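Local coordinates for protein ribulose bisphosphate carboxylase (Pyrococcus horikoshii, PDB 2D69) that probably fixes carbon dioxide onto ribulose 1,5-bisphosphate to give two molecules of 3-phosphoglycerate, serving an archaeal AMP degradation pathway, at residues 159-162 against 163-167; 189-192 against 193-196. All coordinates share one frame; numbering follows the deposited sequence.

Contact 1 (159-162 against 163-167); sequences PKPK and MGWSV. With SO4 (sulfate ion), chain E.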
# COMPACT_ATOMS: atom_id res chain seq x y z
N PRO A 159 40.63 -5.25 -8.02
CA PRO A 159 41.76 -4.35 -7.76
C PRO A 159 42.59 -4.80 -6.55
O PRO A 159 42.13 -5.56 -5.69
CB PRO A 159 41.09 -2.99 -7.53
CG PRO A 159 39.79 -3.09 -8.22
CD PRO A 159 39.35 -4.52 -7.99
N LYS A 160 43.84 -4.37 -6.58
CA LYS A 160 44.84 -4.58 -5.53
C LYS A 160 45.32 -3.20 -5.05
O LYS A 160 45.64 -2.36 -5.90
CB LYS A 160 46.06 -5.33 -6.10
CG LYS A 160 45.81 -6.81 -6.44
CD LYS A 160 45.34 -7.64 -5.25
CE LYS A 160 44.35 -8.78 -5.64
NZ LYS A 160 45.17 -9.97 -6.13
N PRO A 161 45.37 -2.93 -3.74
CA PRO A 161 44.92 -3.83 -2.68
C PRO A 161 43.41 -3.99 -2.70
O PRO A 161 42.72 -3.26 -3.42
CB PRO A 161 45.35 -3.11 -1.41
CG PRO A 161 45.39 -1.67 -1.79
CD PRO A 161 45.87 -1.65 -3.20
N LYS A 162 42.93 -4.96 -1.96
CA LYS A 162 41.53 -5.35 -2.04
C LYS A 162 40.57 -4.49 -1.19
O LYS A 162 39.38 -4.37 -1.52
CB LYS A 162 41.42 -6.86 -1.80
CG LYS A 162 41.71 -7.35 -0.41
CD LYS A 162 42.39 -8.74 -0.49
CE LYS A 162 42.13 -9.61 0.72
NZ LYS A 162 40.95 -10.51 0.55
N MET A 163 41.11 -3.81 -0.17
CA MET A 163 40.34 -2.86 0.63
C MET A 163 40.96 -1.47 0.70
O MET A 163 42.13 -1.32 0.41
CB MET A 163 40.20 -3.44 2.05
CG MET A 163 39.68 -4.88 2.05
SD MET A 163 37.87 -4.96 2.07
CE MET A 163 37.69 -5.02 3.92
N GLY A 164 40.15 -0.47 1.06
CA GLY A 164 40.61 0.84 1.47
C GLY A 164 40.27 1.93 0.50
O GLY A 164 40.49 3.11 0.74
N TRP A 165 39.80 1.56 -0.67
CA TRP A 165 39.46 2.53 -1.71
C TRP A 165 38.24 3.43 -1.39
O TRP A 165 37.16 2.93 -1.01
CB TRP A 165 39.09 1.77 -2.99
CG TRP A 165 40.08 0.76 -3.48
CD1 TRP A 165 40.12 -0.53 -3.14
CD2 TRP A 165 41.12 0.98 -4.43
NE1 TRP A 165 41.14 -1.16 -3.81
CE2 TRP A 165 41.79 -0.25 -4.60
CE3 TRP A 165 41.57 2.08 -5.13
CZ2 TRP A 165 42.87 -0.41 -5.44
CZ3 TRP A 165 42.65 1.92 -6.01
CH2 TRP A 165 43.28 0.69 -6.15
N SER A 166 38.40 4.73 -1.62
CA SER A 166 37.29 5.66 -1.77
C SER A 166 36.57 5.49 -3.11
O SER A 166 37.09 4.91 -4.06
CB SER A 166 37.78 7.13 -1.68
OG SER A 166 38.32 7.55 -2.91
N VAL A 167 35.38 6.04 -3.16
CA VAL A 167 34.54 5.90 -4.33
C VAL A 167 35.30 6.46 -5.52
O VAL A 167 35.36 5.82 -6.57
CB VAL A 167 33.16 6.59 -4.09
CG1 VAL A 167 32.37 6.64 -5.31
CG2 VAL A 167 32.39 5.79 -2.98
S SO4 E . 45.19 -12.97 -7.89
O1 SO4 E . 46.18 -11.97 -7.54
O2 SO4 E . 45.69 -14.29 -7.63
O3 SO4 E . 44.04 -12.73 -7.04
O4 SO4 E . 44.79 -12.80 -9.28
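Trp-165 turns the edge of its indole back against the preceding residues, where NE1 donates to the carbonyl O of Pro-161 at 2.7 Å. From CB, CG swings beside the backbone N and anti to the carbonyl carbon (chi1 -53°), and the ring system reaches back toward the prolines. CD1 passes the O of Lys-162 at the ring edge, 4.2 Å away. Next comes NE1, whose bond is short but bent, 144° at the hydrogen, with the donor tilted 27° from the carbonyl plane. CE2, next to NE1, passes the same oxygen at 3.4 Å, and CZ2, further round the rim, meets the O of Lys-160 at 3.4 Å as well as CD of Pro-161 and, obliquely, CB of Pro-159 at 3.8 Å. Three successive carbonyls, of Lys-160, Pro-161 and Lys-162, lie along this edge; the peptide before Pro-161 is cis.

This is the loop after strand 154-157 of the Rubisco alpha/beta barrel, leading into helix 167-179, with Ser-166 as its N-cap. Lys-160, the predicted proton acceptor, bends its chain to bring NZ to a sulfate, 2.6 Å from O1, with a weak hydrogen bond to O3; Gly-350, Gly-373 and Gln-370 hold the same ion. Lys-162, predicted to bind substrate, lays CG 4.0 Å from CG of Met-163 while its NZ pairs with Asp-188 and Glu-189. Pro-62 of the second subunit packs on Pro-161 and Trp-165.

Contact 2 (189-192 against 193-196); sequences ENFT and SFPF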
# COMPACT_ATOMS: atom_id res chain seq x y z
N GLU A 189 35.70 -10.12 -1.89
CA GLU A 189 34.70 -10.73 -1.03
C GLU A 189 34.49 -10.01 0.30
O GLU A 189 33.43 -10.10 0.90
CB GLU A 189 35.04 -12.22 -0.81
CG GLU A 189 36.20 -12.55 0.15
CD GLU A 189 37.59 -12.45 -0.46
OE1 GLU A 189 38.59 -12.58 0.32
OE2 GLU A 189 37.71 -12.20 -1.70
N ASN A 190 35.50 -9.31 0.76
CA ASN A 190 35.41 -8.47 1.97
C ASN A 190 34.86 -7.07 1.74
O ASN A 190 34.50 -6.40 2.69
CB ASN A 190 36.83 -8.28 2.57
CG ASN A 190 37.49 -9.59 2.89
OD1 ASN A 190 36.82 -10.63 2.95
ND2 ASN A 190 38.80 -9.56 3.13
N PHE A 191 34.84 -6.61 0.50
CA PHE A 191 34.58 -5.22 0.18
C PHE A 191 33.10 -4.98 -0.08
O PHE A 191 32.62 -5.24 -1.17
CB PHE A 191 35.41 -4.85 -1.03
CG PHE A 191 35.37 -3.41 -1.41
CD1 PHE A 191 34.64 -2.99 -2.50
CD2 PHE A 191 36.17 -2.50 -0.75
CE1 PHE A 191 34.66 -1.64 -2.90
CE2 PHE A 191 36.19 -1.14 -1.13
CZ PHE A 191 35.42 -0.72 -2.20
N THR A 192 32.37 -4.52 0.93
CA THR A 192 30.91 -4.34 0.82
C THR A 192 30.52 -2.87 0.80
O THR A 192 30.30 -2.27 -0.27
CB THR A 192 30.22 -5.08 1.94
OG1 THR A 192 30.81 -4.77 3.22
CG2 THR A 192 30.40 -6.60 1.74
N SER A 193 30.52 -2.28 1.99
CA SER A 193 30.09 -0.92 2.19
C SER A 193 30.80 -0.39 3.41
O SER A 193 30.75 -1.02 4.44
CB SER A 193 28.58 -0.77 2.39
OG SER A 193 28.26 0.59 2.16
N PHE A 194 31.47 0.77 3.24
CA PHE A 194 32.19 1.44 4.31
C PHE A 194 31.88 2.94 4.32
O PHE A 194 31.43 3.51 3.26
CB PHE A 194 33.69 1.17 4.12
CG PHE A 194 34.03 -0.29 3.89
CD1 PHE A 194 34.22 -0.78 2.60
CD2 PHE A 194 34.13 -1.16 4.95
CE1 PHE A 194 34.51 -2.13 2.40
CE2 PHE A 194 34.38 -2.50 4.75
CZ PHE A 194 34.57 -2.98 3.46
N PRO A 195 32.23 3.62 5.42
CA PRO A 195 32.06 5.09 5.49
C PRO A 195 32.69 5.83 4.33
O PRO A 195 32.05 6.77 3.77
CB PRO A 195 32.76 5.48 6.80
CG PRO A 195 32.81 4.24 7.61
CD PRO A 195 32.86 3.10 6.65
N PHE A 196 33.87 5.35 3.93
CA PHE A 196 34.67 5.97 2.85
C PHE A 196 34.28 5.41 1.47
O PHE A 196 34.73 5.90 0.46
CB PHE A 196 36.19 5.82 3.11
CG PHE A 196 36.61 4.43 3.42
CD1 PHE A 196 36.87 3.52 2.40
CD2 PHE A 196 36.72 4.01 4.74
CE1 PHE A 196 37.21 2.19 2.70
CE2 PHE A 196 37.07 2.70 5.06
CZ PHE A 196 37.32 1.79 4.05
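The loop that follows strand 184-186 of the alpha/beta barrel begins with Glu-189, a predicted magnesium ligand, and then bends at Thr-192 and Ser-193, bringing Phe-194 against Phe-191. The two phenyl rings lean on each other obliquely, centroids 5.6 Å apart and planes at 48°, a pairing that is neither stacked nor T-shaped. Its closest point is CD2 of Phe-191 against CE1 of Phe-194, 3.6 Å, and CD2 arrives at the edge of the Phe-194 ring. Phe-191 has CG opposite its own backbone N (chi1 -174°), which brings the end of the ring toward Phe-194, although the side chain sets out away from 193-196. The Phe-194 rim also meets main chain: CZ sits 3.5 Å from the O of Asn-190, which lies near the ring plane, and CE1 is equally far from the N of Thr-192. CB of Phe-194 also lies 3.7 Å above one face of the Phe-196 ring, toward its rim.

Thr-192 OG1 hydrogen-bonds Glu-94 of the second subunit, and Ser-193 OG accepts from the backbone N of Phe-199. Leu-92 of the second subunit packs on Phe-194, and Tyr-127 of a third on Phe-196. Within the chain, Tyr-170 of helix 167-179 stacks on Phe-191, and Arg-202 NH1 of helix 199-217 hydrogen-bonds the O of Thr-192, so the loop is held between these two barrel helices.

How the contacts relate
Contacts 1 and 2 belong to loops following adjacent parallel strands, 154-157 and 184-186, and their centres are 9 Å apart. Both are largely buried and both meet the second subunit, but contact 2 ends in partly exposed residues that reach a third. The chemistry differs: contact 1 closes through an indole N-H on a carbonyl, whereas contact 2 rests on phenyl packing. Tyr-170 is shared by the two, its ring meeting Trp-165 of contact 1 edge-to-face as well as an aromatic of contact 2. They join directly where Lys-162 NZ forms a salt bridge to Glu-189 OE1 at 3.1 Å and Met-163 SD packs on CB of Asn-190 at 3.5 Å, placing a predicted substrate-binding lysine beside a predicted magnesium ligand.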